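Local coordinates for F-actin-capping protein subunit alpha (Dictyostelium discoideum, PDB 4AKR) that caps the fast-growing barbed ends of actin filaments independently of calcium, blocking subunit exchange there without severing the filaments, at residues K85-Y90 with S104-Q109; D81-Q86 with G133-Y138; A66-E71 with Y90-Q95; E120-Y125 with I148-S153. All blocks are in the same frame, centred on the assembly; numbering follows the deposited sequence.

Interaction 1: residues K85-Y90 with S104-Q109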
loop_
_atom_site.group_PDB
_atom_site.type_symbol
_atom_site.label_atom_id
_atom_site.label_comp_id
_atom_site.label_asym_id
_atom_site.label_seq_id
_atom_site.Cartn_x
_atom_site.Cartn_y
_atom_site.Cartn_z
ATOM N N LYS A 85 28.359 -6.936 23.284
ATOM C CA LYS A 85 29.538 -6.084 23.369
ATOM C C LYS A 85 30.365 -6.117 22.096
ATOM O O LYS A 85 31.553 -6.452 22.127
ATOM C CB LYS A 85 30.415 -6.511 24.545
ATOM C CG LYS A 85 29.769 -6.321 25.911
ATOM C CD LYS A 85 30.797 -6.472 27.018
ATOM C CE LYS A 85 31.131 -7.919 27.294
ATOM N NZ LYS A 85 30.055 -8.532 28.124
ATOM N N GLN A 86 29.747 -5.772 20.972
ATOM C CA GLN A 86 30.465 -5.781 19.710
ATOM C C GLN A 86 30.055 -4.668 18.758
ATOM O O GLN A 86 29.029 -4.012 18.931
ATOM C CB GLN A 86 30.302 -7.140 19.014
ATOM C CG GLN A 86 28.880 -7.504 18.621
ATOM C CD GLN A 86 28.791 -8.880 17.969
ATOM O OE1 GLN A 86 27.707 -9.357 17.635
ATOM N NE2 GLN A 86 29.936 -9.520 17.786
ATOM N N VAL A 87 30.890 -4.464 17.750
ATOM C CA VAL A 87 30.664 -3.457 16.729
ATOM C C VAL A 87 30.576 -4.219 15.425
ATOM O O VAL A 87 31.494 -4.969 15.059
ATOM C CB VAL A 87 31.824 -2.455 16.650
ATOM C CG1 VAL A 87 31.671 -1.589 15.414
ATOM C CG2 VAL A 87 31.837 -1.591 17.896
ATOM N N ILE A 88 29.458 -4.035 14.735
ATOM C CA ILE A 88 29.223 -4.723 13.476
ATOM C C ILE A 88 29.443 -3.804 12.286
ATOM O O ILE A 88 28.873 -2.711 12.222
ATOM C CB ILE A 88 27.783 -5.257 13.429
ATOM C CG1 ILE A 88 27.550 -6.198 14.610
ATOM C CG2 ILE A 88 27.530 -5.969 12.124
ATOM C CD1 ILE A 88 26.097 -6.606 14.797
ATOM N N THR A 89 30.297 -4.238 11.365
ATOM C CA THR A 89 30.557 -3.484 10.146
ATOM C C THR A 89 29.574 -4.082 9.142
ATOM O O THR A 89 29.457 -5.312 9.033
ATOM C CB THR A 89 32.017 -3.663 9.663
ATOM O OG1 THR A 89 32.907 -3.246 10.706
ATOM C CG2 THR A 89 32.286 -2.807 8.418
ATOM N N TYR A 90 28.882 -3.211 8.412
ATOM C CA TYR A 90 27.846 -3.629 7.466
ATOM C C TYR A 90 27.932 -2.989 6.076
ATOM O O TYR A 90 28.186 -1.795 5.951
ATOM C CB TYR A 90 26.485 -3.296 8.090
ATOM C CG TYR A 90 25.265 -3.783 7.348
ATOM C CD1 TYR A 90 24.928 -5.138 7.338
ATOM C CD2 TYR A 90 24.392 -2.884 6.744
ATOM C CE1 TYR A 90 23.748 -5.581 6.763
ATOM C CE2 TYR A 90 23.206 -3.315 6.166
ATOM C CZ TYR A 90 22.889 -4.665 6.183
ATOM O OH TYR A 90 21.705 -5.098 5.643
ATOM N N SER A 104 35.133 -1.334 22.229
ATOM C CA SER A 104 36.287 -0.901 22.985
ATOM C C SER A 104 36.096 0.484 23.583
ATOM O O SER A 104 37.048 1.260 23.687
ATOM C CB SER A 104 37.526 -0.935 22.086
ATOM O OG SER A 104 37.311 -0.238 20.869
ATOM N N GLY A 105 34.863 0.791 23.979
ATOM C CA GLY A 105 34.573 2.085 24.570
ATOM C C GLY A 105 33.268 2.712 24.104
ATOM O O GLY A 105 32.802 3.685 24.702
ATOM N N GLU A 106 32.677 2.159 23.044
ATOM C CA GLU A 106 31.418 2.673 22.494
ATOM C C GLU A 106 30.268 2.586 23.489
ATOM O O GLU A 106 29.331 3.379 23.445
ATOM C CB GLU A 106 31.016 1.904 21.237
ATOM C CG GLU A 106 31.975 2.036 20.066
ATOM C CD GLU A 106 33.295 1.334 20.301
ATOM O OE1 GLU A 106 33.284 0.170 20.738
ATOM O OE2 GLU A 106 34.346 1.944 20.033
ATOM N N ILE A 107 30.335 1.605 24.377
ATOM C CA ILE A 107 29.292 1.416 25.373
ATOM C C ILE A 107 29.601 2.246 26.611
ATOM O O ILE A 107 30.713 2.197 27.140
ATOM C CB ILE A 107 29.184 -0.077 25.757
ATOM C CG1 ILE A 107 28.922 -0.910 24.492
ATOM C CG2 ILE A 107 28.085 -0.274 26.799
ATOM C CD1 ILE A 107 28.964 -2.415 24.707
ATOM N N GLU A 108 28.622 3.019 27.067
ATOM C CA GLU A 108 28.808 3.843 28.256
ATOM C C GLU A 108 28.671 2.985 29.506
ATOM O O GLU A 108 27.563 2.640 29.914
ATOM C CB GLU A 108 27.781 4.974 28.274
ATOM C CG GLU A 108 28.042 6.033 27.220
ATOM C CD GLU A 108 26.900 7.010 27.084
ATOM O OE1 GLU A 108 26.468 7.571 28.116
ATOM O OE2 GLU A 108 26.438 7.216 25.939
ATOM N N GLN A 109 29.810 2.651 30.114
ATOM C CA GLN A 109 29.830 1.811 31.309
ATOM C C GLN A 109 29.147 2.396 32.542
ATOM O O GLN A 109 28.587 1.654 33.341
ATOM C CB GLN A 109 31.275 1.440 31.681
ATOM C CG GLN A 109 32.016 0.599 30.651
ATOM C CD GLN A 109 31.238 -0.629 30.228
ATOM O OE1 GLN A 109 30.710 -1.356 31.058
ATOM N NE2 GLN A 109 31.172 -0.870 28.924
#
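K85 and I107 set their side chains at about a right angle, and so do V87 and E106, where the four-stranded antiparallel sheet meets the loop leading into helix 112-129. The contact joins the start of strand 86-91, just at the G1 beta bulge formed by K85 and Q86 opposite D81, to residues S104-Q109. In the first pair I107 approaches with the end of its chain: its CD1 lies 3.9 Å from CA of K85 and 4.2 Å from CG of the same residue. The ammonium end of K85 plays no part, because the lysine chain bends at its last two torsions and leads away. In the second pair an acidic group meets a branched hydrocarbon. V87 holds CG2 beside its backbone N (chi1 170° for CG1), and this methyl comes to 3.6 Å from OE1 of E106. A bend at the second torsion of E106, 70°, curls the carboxylate back over its own loop. OE1 therefore has a polar partner close by, and V87 merely lines one flank of an oxygen already engaged. R101, on strand 96-102, forms at most a long, weak ion pair with it, while L80 lies against both E106 and I107. The carboxylate is held by the loop itself: N of S104 donates to OE1 of E106 over 2.8 Å, reaching the syn side 19° out of the carboxylate plane.

Interaction 2: residues D81-Q86 with G133-Y138; sequences DPKNKQ and GVSAVY
P82 packs against V137 and Y138 where a beta-hairpin turn meets the edge of a second sheet. The turn links strands 78-81 and 86-91 and closes with a G1 beta bulge: N of D81 donates to O of Q86 over 2.9 Å, and K85 N bonds to P82 O within the bend. Strand 134-142, which it faces, is an outermost strand of the five-stranded antiparallel sheet within this chain. The proline ring makes its contacts atom by atom. CB lies 3.7 Å from the carbonyl O of V137. CG comes slightly closer to that oxygen, at 3.6 Å, and also meets CD1 of Y138 at 4.0 Å. CD completes the ring and rests 4.1 Å from both CD1 and CE1 of Y138, so the pyrrolidine touches both a backbone carbonyl and the CD1-CE1 bond of the phenol ring, meeting the latter obliquely. The V137 oxygen has its polar partner in R115 of helix 112-129, and the Y138 hydroxyl has one in T69; the proline's own contribution to both residues is apolar contact. K83 makes the second touch. Its chain starts out extended (chi1 -176°) and bends at the third torsion, and the ammonium group also has weak links to T123 and D119 of the helix. From there NZ of K83 gives OG of S135 a weak hydrogen bond of 3.4 Å.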
loop_
_atom_site.group_PDB
_atom_site.type_symbol
_atom_site.label_atom_id
_atom_site.label_comp_id
_atom_site.label_asym_id
_atom_site.label_seq_id
_atom_site.Cartn_x
_atom_site.Cartn_y
_atom_site.Cartn_z
ATOM N N ASP A 81 26.241 -3.274 18.990
ATOM C CA ASP A 81 25.384 -4.339 19.484
ATOM C C ASP A 81 25.802 -4.540 20.937
ATOM O O ASP A 81 26.615 -5.407 21.246
ATOM C CB ASP A 81 25.604 -5.611 18.657
ATOM C CG ASP A 81 24.867 -6.806 19.216
ATOM O OD1 ASP A 81 23.855 -6.611 19.923
ATOM O OD2 ASP A 81 25.291 -7.946 18.940
ATOM N N PRO A 82 25.252 -3.718 21.846
ATOM C CA PRO A 82 25.532 -3.742 23.284
ATOM C C PRO A 82 25.373 -5.097 23.951
ATOM O O PRO A 82 26.183 -5.483 24.797
ATOM C CB PRO A 82 24.554 -2.708 23.847
ATOM C CG PRO A 82 24.379 -1.755 22.716
ATOM C CD PRO A 82 24.248 -2.685 21.537
ATOM N N LYS A 83 24.326 -5.818 23.568
ATOM C CA LYS A 83 24.057 -7.117 24.149
ATOM C C LYS A 83 25.263 -8.043 24.068
ATOM O O LYS A 83 25.586 -8.724 25.031
ATOM C CB LYS A 83 22.856 -7.765 23.458
ATOM C CG LYS A 83 22.447 -9.097 24.069
ATOM C CD LYS A 83 21.248 -9.692 23.361
ATOM C CE LYS A 83 20.021 -8.827 23.551
ATOM N NZ LYS A 83 18.864 -9.351 22.755
ATOM N N ASN A 84 25.931 -8.060 22.920
ATOM C CA ASN A 84 27.084 -8.921 22.719
ATOM C C ASN A 84 28.395 -8.140 22.721
ATOM O O ASN A 84 29.419 -8.627 22.233
ATOM C CB ASN A 84 26.929 -9.688 21.407
ATOM C CG ASN A 84 25.628 -10.459 21.337
ATOM O OD1 ASN A 84 24.766 -10.174 20.504
ATOM N ND2 ASN A 84 25.473 -11.437 22.217
ATOM N N LYS A 85 28.359 -6.936 23.284
ATOM C CA LYS A 85 29.538 -6.084 23.369
ATOM C C LYS A 85 30.365 -6.117 22.096
ATOM O O LYS A 85 31.553 -6.452 22.127
ATOM C CB LYS A 85 30.415 -6.511 24.545
ATOM C CG LYS A 85 29.769 -6.321 25.911
ATOM C CD LYS A 85 30.797 -6.472 27.018
ATOM C CE LYS A 85 31.131 -7.919 27.294
ATOM N NZ LYS A 85 30.055 -8.532 28.124
ATOM N N GLN A 86 29.747 -5.772 20.972
ATOM C CA GLN A 86 30.465 -5.781 19.710
ATOM C C GLN A 86 30.055 -4.668 18.758
ATOM O O GLN A 86 29.029 -4.012 18.931
ATOM C CB GLN A 86 30.302 -7.140 19.014
ATOM C CG GLN A 86 28.880 -7.504 18.621
ATOM C CD GLN A 86 28.791 -8.880 17.969
ATOM O OE1 GLN A 86 27.707 -9.357 17.635
ATOM N NE2 GLN A 86 29.936 -9.520 17.786
ATOM N N GLY A 133 10.842 -11.869 16.163
ATOM C CA GLY A 133 11.424 -10.591 16.514
ATOM C C GLY A 133 12.861 -10.607 16.992
ATOM O O GLY A 133 13.305 -11.543 17.635
ATOM N N VAL A 134 13.585 -9.552 16.649
ATOM C CA VAL A 134 14.968 -9.377 17.063
ATOM C C VAL A 134 14.952 -8.016 17.756
ATOM O O VAL A 134 14.346 -7.067 17.251
ATOM C CB VAL A 134 15.919 -9.345 15.853
ATOM C CG1 VAL A 134 17.353 -9.173 16.316
ATOM C CG2 VAL A 134 15.763 -10.628 15.044
ATOM N N SER A 135 15.597 -7.928 18.911
ATOM C CA SER A 135 15.619 -6.693 19.682
ATOM C C SER A 135 16.996 -6.037 19.806
ATOM O O SER A 135 18.022 -6.641 19.500
ATOM C CB SER A 135 15.085 -6.963 21.084
ATOM O OG SER A 135 15.914 -7.901 21.747
ATOM N N ALA A 136 16.994 -4.791 20.268
ATOM C CA ALA A 136 18.215 -4.027 20.468
ATOM C C ALA A 136 17.957 -2.936 21.511
ATOM O O ALA A 136 17.009 -2.158 21.389
ATOM C CB ALA A 136 18.667 -3.412 19.153
ATOM N N VAL A 137 18.797 -2.893 22.541
ATOM C CA VAL A 137 18.671 -1.908 23.605
ATOM C C VAL A 137 19.959 -1.096 23.742
ATOM O O VAL A 137 21.033 -1.639 24.018
ATOM C CB VAL A 137 18.345 -2.587 24.951
ATOM C CG1 VAL A 137 18.114 -1.526 26.031
ATOM C CG2 VAL A 137 17.112 -3.469 24.800
ATOM N N TYR A 138 19.833 0.209 23.542
ATOM C CA TYR A 138 20.957 1.130 23.605
ATOM C C TYR A 138 20.831 2.024 24.831
ATOM O O TYR A 138 19.752 2.163 25.396
ATOM C CB TYR A 138 20.966 1.999 22.353
ATOM C CG TYR A 138 20.886 1.222 21.059
ATOM C CD1 TYR A 138 21.999 0.548 20.555
ATOM C CD2 TYR A 138 19.701 1.181 20.322
ATOM C CE1 TYR A 138 21.935 -0.145 19.336
ATOM C CE2 TYR A 138 19.620 0.489 19.104
ATOM C CZ TYR A 138 20.741 -0.164 18.616
ATOM O OH TYR A 138 20.686 -0.794 17.395
#

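Interaction 3: residues A66-E71 with Y90-Q95; sequences ALITKE and YDHIKQ
Two turns in a row along I68 bring it onto Y90: CG1 stands beside the backbone N, and the chain then bends again (chi2 -58°), folding CD1 back across the tyrosine. Y90 answers with a first torsion of -173°, which carries the phenol ring toward I68, while the rotation of the ring about its CB-CG bond turns a face to the isoleucine. CG1 of I68 lies 4.1 Å from the centroid of the Y90 ring and almost exactly on the ring normal, a CH-pi contact over the middle of the face. CD1 reaches toward the root of the same ring, 4.1 Å from CG of Y90, so the ethyl arm spans from the ring centre to its attachment point. The other branch of I68 serves a second aromatic: CG2 comes obliquely to 4.2 Å from NE2 of H92. In this way the end of strand 86-91, in the four-stranded antiparallel sheet, packs against the chain leaving the small hairpin 58-67, with V57 and V59 also lying against both I68 and Y90. The two aromatic rings are themselves edge-to-face. Y90 turns its edge to the imidazole, with CD2 of Y90 3.6 Å above the plane of H92 and offset toward the rim. The strand ends at D91, whose side chain forms an Asx motif. D91 OD1 receives the backbone N of K94 at 2.9 Å in a fairly straight bond (164°), from above the carboxylate plane, and the N of I93 more weakly.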
loop_
_atom_site.group_PDB
_atom_site.type_symbol
_atom_site.label_atom_id
_atom_site.label_comp_id
_atom_site.label_asym_id
_atom_site.label_seq_id
_atom_site.Cartn_x
_atom_site.Cartn_y
_atom_site.Cartn_z
ATOM N N ALA A 66 21.169 -9.537 15.344
ATOM C CA ALA A 66 21.267 -8.146 15.780
ATOM C C ALA A 66 20.478 -7.250 14.829
ATOM O O ALA A 66 20.020 -7.693 13.769
ATOM C CB ALA A 66 22.719 -7.698 15.826
ATOM N N LEU A 67 20.322 -5.988 15.212
ATOM C CA LEU A 67 19.601 -5.033 14.392
ATOM C C LEU A 67 20.502 -3.928 13.838
ATOM O O LEU A 67 21.457 -3.511 14.485
ATOM C CB LEU A 67 18.474 -4.384 15.201
ATOM C CG LEU A 67 17.293 -5.232 15.686
ATOM C CD1 LEU A 67 16.235 -4.311 16.295
ATOM C CD2 LEU A 67 16.692 -6.011 14.522
ATOM N N ILE A 68 20.180 -3.471 12.631
ATOM C CA ILE A 68 20.891 -2.369 11.993
ATOM C C ILE A 68 19.931 -1.180 12.125
ATOM O O ILE A 68 18.898 -1.133 11.447
ATOM C CB ILE A 68 21.150 -2.635 10.493
ATOM C CG1 ILE A 68 22.068 -3.853 10.317
ATOM C CG2 ILE A 68 21.750 -1.393 9.847
ATOM C CD1 ILE A 68 23.410 -3.728 11.003
ATOM N N THR A 69 20.266 -0.234 13.001
ATOM C CA THR A 69 19.415 0.934 13.237
ATOM C C THR A 69 20.228 2.216 13.273
ATOM O O THR A 69 21.454 2.176 13.324
ATOM C CB THR A 69 18.699 0.833 14.586
ATOM O OG1 THR A 69 19.635 1.119 15.637
ATOM C CG2 THR A 69 18.125 -0.572 14.783
ATOM N N LYS A 70 19.544 3.355 13.254
ATOM C CA LYS A 70 20.235 4.640 13.298
ATOM C C LYS A 70 20.693 4.899 14.721
ATOM O O LYS A 70 21.690 5.581 14.940
ATOM C CB LYS A 70 19.321 5.782 12.856
ATOM C CG LYS A 70 18.830 5.693 11.417
ATOM C CD LYS A 70 17.913 6.869 11.078
ATOM C CE LYS A 70 17.215 6.688 9.728
ATOM N NZ LYS A 70 16.310 7.840 9.424
ATOM N N GLU A 71 19.965 4.353 15.690
ATOM C CA GLU A 71 20.327 4.555 17.085
ATOM C C GLU A 71 21.585 3.791 17.476
ATOM O O GLU A 71 22.227 4.124 18.470
ATOM C CB GLU A 71 19.186 4.155 18.017
ATOM C CG GLU A 71 19.500 4.463 19.480
ATOM C CD GLU A 71 19.758 5.942 19.727
ATOM O OE1 GLU A 71 19.246 6.782 18.952
ATOM O OE2 GLU A 71 20.463 6.268 20.703
ATOM N N TYR A 90 28.882 -3.211 8.412
ATOM C CA TYR A 90 27.846 -3.629 7.466
ATOM C C TYR A 90 27.932 -2.989 6.076
ATOM O O TYR A 90 28.186 -1.795 5.951
ATOM C CB TYR A 90 26.485 -3.296 8.090
ATOM C CG TYR A 90 25.265 -3.783 7.348
ATOM C CD1 TYR A 90 24.928 -5.138 7.338
ATOM C CD2 TYR A 90 24.392 -2.884 6.744
ATOM C CE1 TYR A 90 23.748 -5.581 6.763
ATOM C CE2 TYR A 90 23.206 -3.315 6.166
ATOM C CZ TYR A 90 22.889 -4.665 6.183
ATOM O OH TYR A 90 21.705 -5.098 5.643
ATOM N N ASP A 91 27.713 -3.783 5.036
ATOM C CA ASP A 91 27.731 -3.251 3.678
ATOM C C ASP A 91 26.291 -2.995 3.273
ATOM O O ASP A 91 25.564 -3.935 2.954
ATOM C CB ASP A 91 28.336 -4.245 2.696
ATOM C CG ASP A 91 28.517 -3.645 1.309
ATOM O OD1 ASP A 91 27.534 -3.092 0.764
ATOM O OD2 ASP A 91 29.642 -3.721 0.766
ATOM N N HIS A 92 25.883 -1.728 3.276
ATOM C CA HIS A 92 24.509 -1.362 2.936
ATOM C C HIS A 92 24.036 -1.701 1.532
ATOM O O HIS A 92 22.846 -1.907 1.309
ATOM C CB HIS A 92 24.282 0.132 3.179
ATOM C CG HIS A 92 24.125 0.488 4.622
ATOM N ND1 HIS A 92 25.110 1.121 5.345
ATOM C CD2 HIS A 92 23.096 0.290 5.479
ATOM C CE1 HIS A 92 24.695 1.301 6.587
ATOM N NE2 HIS A 92 23.475 0.806 6.693
ATOM N N ILE A 93 24.950 -1.749 0.578
ATOM C CA ILE A 93 24.548 -2.050 -0.782
ATOM C C ILE A 93 24.339 -3.539 -1.015
ATOM O O ILE A 93 23.406 -3.937 -1.710
ATOM C CB ILE A 93 25.576 -1.500 -1.787
ATOM C CG1 ILE A 93 25.577 0.030 -1.709
ATOM C CG2 ILE A 93 25.235 -1.967 -3.189
ATOM C CD1 ILE A 93 26.562 0.703 -2.617
ATOM N N LYS A 94 25.199 -4.359 -0.427
ATOM C CA LYS A 94 25.093 -5.802 -0.588
ATOM C C LYS A 94 24.190 -6.354 0.500
ATOM O O LYS A 94 23.774 -7.507 0.441
ATOM C CB LYS A 94 26.465 -6.456 -0.455
ATOM C CG LYS A 94 27.609 -5.659 -1.047
ATOM C CD LYS A 94 28.937 -6.277 -0.640
ATOM C CE LYS A 94 29.377 -7.336 -1.617
ATOM N NZ LYS A 94 29.830 -6.688 -2.882
ATOM N N GLN A 95 23.912 -5.520 1.498
ATOM C CA GLN A 95 23.069 -5.895 2.631
ATOM C C GLN A 95 23.659 -7.066 3.413
ATOM O O GLN A 95 22.957 -8.010 3.770
ATOM C CB GLN A 95 21.656 -6.217 2.140
ATOM C CG GLN A 95 20.872 -4.961 1.769
ATOM C CD GLN A 95 19.698 -5.228 0.842
ATOM O OE1 GLN A 95 19.870 -5.393 -0.374
ATOM N NE2 GLN A 95 18.496 -5.274 1.411
#

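Interaction 4: residues E120-Y125 with I148-S153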
loop_
_atom_site.group_PDB
_atom_site.type_symbol
_atom_site.label_atom_id
_atom_site.label_comp_id
_atom_site.label_asym_id
_atom_site.label_seq_id
_atom_site.Cartn_x
_atom_site.Cartn_y
_atom_site.Cartn_z
ATOM N N GLU A 120 17.474 -7.234 29.599
ATOM C CA GLU A 120 16.889 -8.516 30.026
ATOM C C GLU A 120 15.383 -8.530 29.763
ATOM O O GLU A 120 14.818 -9.533 29.323
ATOM C CB GLU A 120 17.099 -8.774 31.527
ATOM C CG GLU A 120 18.530 -9.038 31.989
ATOM C CD GLU A 120 18.603 -9.440 33.469
ATOM O OE1 GLU A 120 17.854 -8.855 34.293
ATOM O OE2 GLU A 120 19.413 -10.333 33.813
ATOM N N GLU A 121 14.733 -7.411 30.057
ATOM C CA GLU A 121 13.294 -7.307 29.872
ATOM C C GLU A 121 12.880 -7.245 28.399
ATOM O O GLU A 121 11.900 -7.879 27.998
ATOM C CB GLU A 121 12.762 -6.086 30.634
ATOM C CG GLU A 121 13.000 -6.153 32.137
ATOM C CD GLU A 121 12.422 -7.417 32.757
ATOM O OE1 GLU A 121 11.210 -7.683 32.561
ATOM O OE2 GLU A 121 13.175 -8.145 33.443
ATOM N N ALA A 122 13.624 -6.493 27.593
ATOM C CA ALA A 122 13.301 -6.390 26.174
ATOM C C ALA A 122 13.400 -7.766 25.515
ATOM O O ALA A 122 12.577 -8.127 24.673
ATOM C CB ALA A 122 14.244 -5.409 25.488
ATOM N N THR A 123 14.403 -8.538 25.919
ATOM C CA THR A 123 14.607 -9.867 25.366
ATOM C C THR A 123 13.415 -10.780 25.657
ATOM O O THR A 123 12.858 -11.377 24.735
ATOM C CB THR A 123 15.917 -10.497 25.913
ATOM O OG1 THR A 123 17.024 -9.645 25.591
ATOM C CG2 THR A 123 16.163 -11.849 25.282
ATOM N N LYS A 124 13.017 -10.877 26.924
ATOM C CA LYS A 124 11.869 -11.706 27.308
ATOM C C LYS A 124 10.573 -11.209 26.658
ATOM O O LYS A 124 9.755 -11.998 26.184
ATOM C CB LYS A 124 11.699 -11.714 28.833
ATOM C CG LYS A 124 12.862 -12.362 29.581
ATOM C CD LYS A 124 12.689 -12.313 31.114
ATOM C CE LYS A 124 12.875 -10.908 31.670
ATOM N NZ LYS A 124 12.923 -10.860 33.171
ATOM N N TYR A 125 10.375 -9.899 26.657
ATOM C CA TYR A 125 9.179 -9.324 26.058
ATOM C C TYR A 125 9.128 -9.696 24.579
ATOM O O TYR A 125 8.102 -10.121 24.071
ATOM C CB TYR A 125 9.189 -7.803 26.211
ATOM C CG TYR A 125 7.986 -7.121 25.594
ATOM C CD1 TYR A 125 6.701 -7.346 26.088
ATOM C CD2 TYR A 125 8.133 -6.270 24.495
ATOM C CE1 TYR A 125 5.590 -6.740 25.497
ATOM C CE2 TYR A 125 7.030 -5.659 23.898
ATOM C CZ TYR A 125 5.762 -5.900 24.403
ATOM O OH TYR A 125 4.674 -5.318 23.799
ATOM N N ILE A 148 17.269 5.304 27.576
ATOM C CA ILE A 148 17.399 3.922 27.127
ATOM C C ILE A 148 16.477 3.746 25.938
ATOM O O ILE A 148 15.275 3.942 26.060
ATOM C CB ILE A 148 16.985 2.919 28.226
ATOM C CG1 ILE A 148 17.884 3.098 29.453
ATOM C CG2 ILE A 148 17.070 1.487 27.693
ATOM C CD1 ILE A 148 19.364 2.975 29.149
ATOM N N THR A 149 17.043 3.395 24.787
ATOM C CA THR A 149 16.259 3.204 23.575
ATOM C C THR A 149 16.059 1.727 23.240
ATOM O O THR A 149 17.026 0.984 23.055
ATOM C CB THR A 149 16.930 3.897 22.375
ATOM O OG1 THR A 149 17.206 5.263 22.708
ATOM C CG2 THR A 149 16.014 3.860 21.161
ATOM N N VAL A 150 14.797 1.312 23.158
ATOM C CA VAL A 150 14.440 -0.066 22.849
ATOM C C VAL A 150 13.867 -0.191 21.436
ATOM O O VAL A 150 12.859 0.439 21.101
ATOM C CB VAL A 150 13.387 -0.604 23.829
ATOM C CG1 VAL A 150 13.162 -2.076 23.586
ATOM C CG2 VAL A 150 13.826 -0.357 25.253
ATOM N N CYS A 151 14.511 -1.015 20.618
ATOM C CA CYS A 151 14.079 -1.241 19.250
ATOM C C CYS A 151 13.662 -2.697 19.075
ATOM O O CYS A 151 14.346 -3.604 19.539
ATOM C CB CYS A 151 15.218 -0.945 18.272
ATOM S SG CYS A 151 15.917 0.720 18.342
ATOM N N ILE A 152 12.532 -2.911 18.416
ATOM C CA ILE A 152 12.045 -4.259 18.139
ATOM C C ILE A 152 11.652 -4.274 16.669
ATOM O O ILE A 152 10.994 -3.346 16.192
ATOM C CB ILE A 152 10.808 -4.623 18.995
ATOM C CG1 ILE A 152 11.154 -4.482 20.485
ATOM C CG2 ILE A 152 10.358 -6.047 18.669
ATOM C CD1 ILE A 152 10.133 -5.066 21.436
ATOM N N SER A 153 12.067 -5.306 15.942
ATOM C CA SER A 153 11.746 -5.380 14.523
ATOM C C SER A 153 11.541 -6.815 14.083
ATOM O O SER A 153 12.398 -7.669 14.304
ATOM C CB SER A 153 12.863 -4.741 13.692
ATOM O OG SER A 153 12.424 -4.497 12.363
#
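A122 and V150 bring helix 112-129 and strand 145-158 to their nearest approach here, with CA atoms 7.2 Å apart. This is helix-on-sheet packing: the helix lies on one face of the five-stranded antiparallel sheet, and the strand offers it alternate residues, V150 and I152. The small side chain of A122 is consistent with so close an approach. Its CB meets CG1 of V150 at 4.0 Å, the branch that a first torsion of -173° sets opposite the valine's backbone N. One turn further along, Y125 reaches the strand with a ring. Its side chain and that of I152 cross at about a right angle, and the isoleucine methyl arrives near the ring plane at the edge rather than over a face. The phenol end looks elsewhere: OH of Y125 is hydrogen-bonded to E232 of the long helix 217-248 and to a basic side chain of the other protein chain, so one tyrosine links strand, second helix and partner subunit. F225 of helix 217-248 also lies against A122, and V137 of the neighbouring strand touches it. At the ring edge, CD1 of I152 stands 3.8 Å from CD2 of Y125 and 4.0 Å from CE2.

In the fold
The four contacts form a connected network of packing between the two sheets. Interactions 1 and 2 share K85 and Q86, with CD1 of I107 3.9 Å from CA of P82. Interactions 1 and 3 use opposite ends of strand 86-91 and touch where CD1 of I88 lies 3.7 Å from CB of A66. Interaction 3 reaches interaction 2 through a probable 2.8 Å hydrogen bond between OH of Y138 and OG1 of T69, and interaction 4 through CD1 of L67, 3.8 Å from O of C151. Interactions 2 and 4 meet in the five-stranded sheet, with N of C151 2.9 Å from O of A136. Interactions 1 and 4 do not touch, nearest atoms about 8 Å apart.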